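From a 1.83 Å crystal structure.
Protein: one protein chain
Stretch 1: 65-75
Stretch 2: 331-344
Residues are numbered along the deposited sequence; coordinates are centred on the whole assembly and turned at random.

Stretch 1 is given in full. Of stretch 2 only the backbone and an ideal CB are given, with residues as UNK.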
# COMPACT_ATOMS: atom_id res chain seq x y z
N GLY A 65 -13.36 -6.45 -23.99
CA GLY A 65 -13.69 -6.94 -22.67
C GLY A 65 -12.47 -7.17 -21.80
O GLY A 65 -12.47 -6.84 -20.62
N GLN A 66 -11.41 -7.74 -22.38
CA GLN A 66 -10.22 -8.03 -21.58
C GLN A 66 -9.60 -6.78 -20.99
O GLN A 66 -8.90 -6.87 -19.99
CB GLN A 66 -9.15 -8.76 -22.40
CG GLN A 66 -9.44 -10.22 -22.69
CD GLN A 66 -9.57 -11.04 -21.43
OE1 GLN A 66 -8.61 -11.15 -20.66
NE2 GLN A 66 -10.75 -11.60 -21.21
N MET A 67 -9.85 -5.61 -21.59
CA MET A 67 -9.24 -4.37 -21.12
C MET A 67 -9.99 -3.74 -19.96
O MET A 67 -9.57 -2.70 -19.45
CB MET A 67 -9.13 -3.39 -22.29
CG MET A 67 -8.16 -3.87 -23.36
SD MET A 67 -8.16 -2.88 -24.86
CE MET A 67 -7.53 -1.33 -24.21
N VAL A 68 -11.07 -4.37 -19.50
CA VAL A 68 -11.92 -3.84 -18.44
C VAL A 68 -11.58 -4.53 -17.12
O VAL A 68 -11.48 -5.76 -17.05
CB VAL A 68 -13.41 -4.02 -18.78
CG1 VAL A 68 -14.28 -3.64 -17.58
CG2 VAL A 68 -13.78 -3.20 -20.03
N GLN A 69 -11.37 -3.73 -16.06
CA GLN A 69 -11.36 -4.24 -14.69
C GLN A 69 -12.46 -3.51 -13.94
O GLN A 69 -12.38 -2.29 -13.74
CB GLN A 69 -10.00 -4.04 -14.02
CG GLN A 69 -9.96 -4.60 -12.59
CD GLN A 69 -8.65 -4.27 -11.91
OE1 GLN A 69 -8.39 -3.12 -11.60
NE2 GLN A 69 -7.80 -5.27 -11.73
N VAL A 70 -13.51 -4.24 -13.55
CA VAL A 70 -14.69 -3.65 -12.95
C VAL A 70 -14.75 -4.00 -11.47
O VAL A 70 -14.38 -5.11 -11.07
CB VAL A 70 -15.99 -4.09 -13.69
CG1 VAL A 70 -16.28 -5.60 -13.55
CG2 VAL A 70 -17.16 -3.25 -13.23
N GLU A 71 -15.19 -3.04 -10.67
CA GLU A 71 -15.31 -3.25 -9.23
C GLU A 71 -16.50 -4.17 -8.95
O GLU A 71 -17.56 -4.03 -9.57
CB GLU A 71 -15.47 -1.90 -8.52
CG GLU A 71 -14.88 -1.84 -7.12
CD GLU A 71 -15.74 -2.54 -6.08
OE1 GLU A 71 -16.98 -2.46 -6.18
OE2 GLU A 71 -15.16 -3.17 -5.16
N ARG A 72 -16.31 -5.10 -8.02
CA ARG A 72 -17.25 -6.21 -7.86
C ARG A 72 -18.68 -5.75 -7.56
O ARG A 72 -19.63 -6.43 -7.93
CB ARG A 72 -16.77 -7.15 -6.75
CG ARG A 72 -16.52 -6.40 -5.44
CD ARG A 72 -16.33 -7.35 -4.25
NE ARG A 72 -17.57 -8.01 -3.85
CZ ARG A 72 -18.44 -7.49 -2.99
NH1 ARG A 72 -18.21 -6.29 -2.47
NH2 ARG A 72 -19.54 -8.16 -2.66
N LYS A 73 -18.85 -4.60 -6.89
CA LYS A 73 -20.21 -4.14 -6.60
C LYS A 73 -20.99 -3.80 -7.86
O LYS A 73 -22.23 -3.80 -7.83
CB LYS A 73 -20.18 -2.93 -5.67
CG LYS A 73 -19.76 -3.25 -4.23
CD LYS A 73 -19.95 -2.05 -3.30
CE LYS A 73 -19.07 -0.88 -3.71
NZ LYS A 73 -17.62 -1.17 -3.47
N ALA A 74 -20.31 -3.52 -8.97
CA ALA A 74 -20.98 -3.13 -10.20
C ALA A 74 -21.36 -4.31 -11.09
O ALA A 74 -22.21 -4.14 -11.97
CB ALA A 74 -20.11 -2.16 -11.01
N ALA A 75 -20.76 -5.48 -10.89
CA ALA A 75 -21.01 -6.61 -11.78
C ALA A 75 -20.79 -7.91 -11.04
O ALA A 75 -19.67 -8.20 -10.60
CB ALA A 75 -20.10 -6.53 -13.01
N UNK A 331 -6.77 8.10 -23.13
CA UNK A 331 -6.07 7.24 -22.19
C UNK A 331 -5.63 5.93 -22.83
O UNK A 331 -4.52 5.45 -22.59
CB UNK A 331 -6.96 6.95 -20.98
N UNK A 332 -6.49 5.33 -23.66
CA UNK A 332 -6.06 4.15 -24.40
C UNK A 332 -4.86 4.49 -25.29
O UNK A 332 -3.89 3.73 -25.36
CB UNK A 332 -7.21 3.60 -25.24
N UNK A 333 -4.91 5.63 -26.00
CA UNK A 333 -3.80 5.96 -26.88
C UNK A 333 -2.56 6.37 -26.10
O UNK A 333 -1.45 6.32 -26.64
CB UNK A 333 -4.21 7.08 -27.84
N UNK A 334 -2.70 6.76 -24.83
CA UNK A 334 -1.52 7.00 -24.02
C UNK A 334 -0.73 5.73 -23.77
O UNK A 334 0.45 5.81 -23.40
CB UNK A 334 -1.92 7.63 -22.69
N UNK A 335 -1.33 4.55 -23.97
CA UNK A 335 -0.63 3.30 -23.77
C UNK A 335 -1.11 2.45 -22.60
O UNK A 335 -0.51 1.41 -22.34
CB UNK A 335 0.86 3.60 -23.58
N UNK A 336 -2.16 2.86 -21.90
CA UNK A 336 -2.69 2.05 -20.79
C UNK A 336 -3.40 0.82 -21.34
O UNK A 336 -4.12 0.89 -22.34
CB UNK A 336 -3.65 2.87 -19.92
N UNK A 337 -3.21 -0.32 -20.68
CA UNK A 337 -3.72 -1.60 -21.17
C UNK A 337 -5.05 -2.01 -20.56
O UNK A 337 -5.89 -2.60 -21.25
CB UNK A 337 -2.69 -2.70 -20.90
N UNK A 338 -5.25 -1.75 -19.27
CA UNK A 338 -6.45 -2.19 -18.57
C UNK A 338 -7.00 -1.02 -17.78
O UNK A 338 -6.25 -0.22 -17.20
CB UNK A 338 -6.16 -3.38 -17.66
N UNK A 339 -8.33 -0.90 -17.74
CA UNK A 339 -8.96 0.28 -17.18
C UNK A 339 -9.81 -0.09 -15.98
O UNK A 339 -10.76 -0.88 -16.09
CB UNK A 339 -9.81 0.99 -18.24
N UNK A 340 -9.42 0.45 -14.83
CA UNK A 340 -10.05 0.15 -13.55
C UNK A 340 -11.22 1.10 -13.36
O UNK A 340 -11.04 2.32 -13.36
CB UNK A 340 -9.05 0.27 -12.40
N UNK A 341 -12.42 0.54 -13.21
CA UNK A 341 -13.62 1.37 -13.16
C UNK A 341 -14.58 0.85 -12.10
O UNK A 341 -14.66 -0.35 -11.84
CB UNK A 341 -14.31 1.41 -14.53
N UNK A 342 -15.32 1.79 -11.49
CA UNK A 342 -16.28 1.47 -10.44
C UNK A 342 -17.59 0.94 -10.98
O UNK A 342 -18.36 0.33 -10.23
CB UNK A 342 -16.55 2.71 -9.58
N UNK A 343 -17.87 1.19 -12.26
CA UNK A 343 -19.10 0.80 -12.94
C UNK A 343 -18.98 1.24 -14.39
O UNK A 343 -17.91 1.71 -14.80
CB UNK A 343 -20.33 1.41 -12.27
N UNK A 344 -20.06 1.09 -15.16
CA UNK A 344 -20.14 1.57 -16.54
C UNK A 344 -19.26 0.76 -17.50
O UNK A 344 -18.80 1.29 -18.52
CB UNK A 344 -19.74 3.05 -16.60

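Positions 331, 333 and 334 lie in the last turn of a helix, their CB atoms beyond reach of stretch 1. The visible atoms set no preference there; the residues are Ser-331, Asn-333 and Ala-334. Position 332 differs: its CB points toward stretch 1, 5.0 Å from Met-67 CE, so a compact apolar side chain would suit. It is Val-332, whose CG1 lies 4.2 Å from Met-67 CE.

At 335 phi is 112°, and a CB would jam against the carbonyl O of the preceding residue. That calls for glycine, and Gly-335 closes the helix in a Schellman motif, its N bonded to Val-332 O at 3.0 Å.

Positions 336 and 337 point sideways, with no atom of stretch 1 near either CB, so many residues would fit. They are Ile-336, whose end leads away, and Asp-337, whose carboxylate bonds elsewhere in the structure. The backbone matters more at 337, where Asp-337 O sits 3.3 Å from Met-67 CG.

From 338 the chain runs alongside stretch 1. The CB of 338 is 3.9 Å from Met-67 O, 5.0 Å from Gln-66 O and 5.3 Å from Gln-69 CB. A long apolar chain would suit the Gln-69 side; a donor could use either oxygen. Met-338 lays its SD 3.8 Å from Gln-69 CB and its CE 3.2 Å from Gln-66 O.

Positions 339 to 341 pair in parallel with Val-68 to Val-70. The ladder is pure backbone: 339 N to Met-67 O (2.8 Å), Gln-69 N to 339 O (2.9 Å), 341 N to Gln-69 O (2.9 Å) and Glu-71 N to 341 O (3.0 Å). It excludes proline, which lacks an N-H, at 339 and 341; otherwise neighbours decide. Position 339 shares a face with Val-68, and a large apolar group could reach back to Met-67; Phe-339 does so, CE1 standing 4.0 Å from Met-67 CE. Position 340 shares the other face with Gln-69, whose OE1 is 3.5 Å from the ideal CB. A donor could answer that oxygen, but Met-340 offers carbon alone, its CE 3.3 Å from Gln-69 OE1, which remains without a partner. At 341, between Val-68 and Val-70, an apolar chain fits; Met-341 places SD 4.0 Å from Val-68 CG1 and CG 4.5 Å from Val-70 CG2.

Position 342 points away, so many side chains would suit. Ser-342 leaves its carbonyl O to a water (2.9 Å from its O) that also donates to Glu-71 OE1 (3.1 Å). At 343, small or medium residues would fit beside Ala-74, without excluding others; Ser-343 rests CB 3.8 Å from Ala-74 CB, its OG directed off. At 344, phi/psi of 70/30 suits glycine or asparagine best, while the outward CB allows a long chain; Arg-344 turns back, its NE donating to Ser-343 OG at 3.0 Å.

Stretch 2 (331-344) SVNAGIDMFMMSSR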
# COMPACT_ATOMS: atom_id res chain seq x y z
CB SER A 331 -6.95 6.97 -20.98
OG SER A 331 -6.16 6.51 -19.90
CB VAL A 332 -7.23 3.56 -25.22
CG1 VAL A 332 -6.74 2.39 -26.07
CG2 VAL A 332 -8.37 3.09 -24.29
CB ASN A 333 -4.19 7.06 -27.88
CG ASN A 333 -5.05 6.52 -29.02
OD1 ASN A 333 -4.96 5.35 -29.36
ND2 ASN A 333 -5.88 7.38 -29.61
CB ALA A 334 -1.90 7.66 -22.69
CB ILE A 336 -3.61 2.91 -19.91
CG1 ILE A 336 -2.80 4.03 -19.25
CG2 ILE A 336 -4.31 2.06 -18.82
CD1 ILE A 336 -3.60 4.94 -18.35
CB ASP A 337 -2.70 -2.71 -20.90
CG ASP A 337 -1.35 -2.41 -21.49
OD1 ASP A 337 -1.29 -2.08 -22.70
OD2 ASP A 337 -0.35 -2.48 -20.74
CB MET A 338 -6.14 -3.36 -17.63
CG MET A 338 -7.34 -3.82 -16.80
SD MET A 338 -7.03 -5.36 -15.94
CE MET A 338 -7.29 -6.55 -17.26
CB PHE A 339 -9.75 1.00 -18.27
CG PHE A 339 -8.85 1.58 -19.31
CD1 PHE A 339 -8.34 0.77 -20.32
CD2 PHE A 339 -8.39 2.88 -19.19
CE1 PHE A 339 -7.44 1.29 -21.23
CE2 PHE A 339 -7.51 3.40 -20.10
CZ PHE A 339 -7.03 2.61 -21.12
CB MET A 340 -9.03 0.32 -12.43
CG MET A 340 -9.55 -0.05 -11.04
SD MET A 340 -8.37 0.48 -9.77
CE MET A 340 -6.93 -0.48 -10.22
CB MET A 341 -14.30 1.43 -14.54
CG MET A 341 -14.79 0.07 -15.06
SD MET A 341 -15.21 0.22 -16.82
CE MET A 341 -13.58 0.35 -17.56
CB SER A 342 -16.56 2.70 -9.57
OG SER A 342 -17.13 3.76 -10.34
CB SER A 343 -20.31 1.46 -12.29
OG SER A 343 -20.22 2.88 -12.40
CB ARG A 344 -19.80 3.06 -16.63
CG ARG A 344 -20.84 3.99 -16.03
CD ARG A 344 -20.17 5.22 -15.44
NE ARG A 344 -19.23 4.85 -14.38
CZ ARG A 344 -18.08 5.47 -14.16
NH1 ARG A 344 -17.28 5.05 -13.19
NH2 ARG A 344 -17.72 6.49 -14.92
O HOH W 1 -18.64 -0.19 -7.44
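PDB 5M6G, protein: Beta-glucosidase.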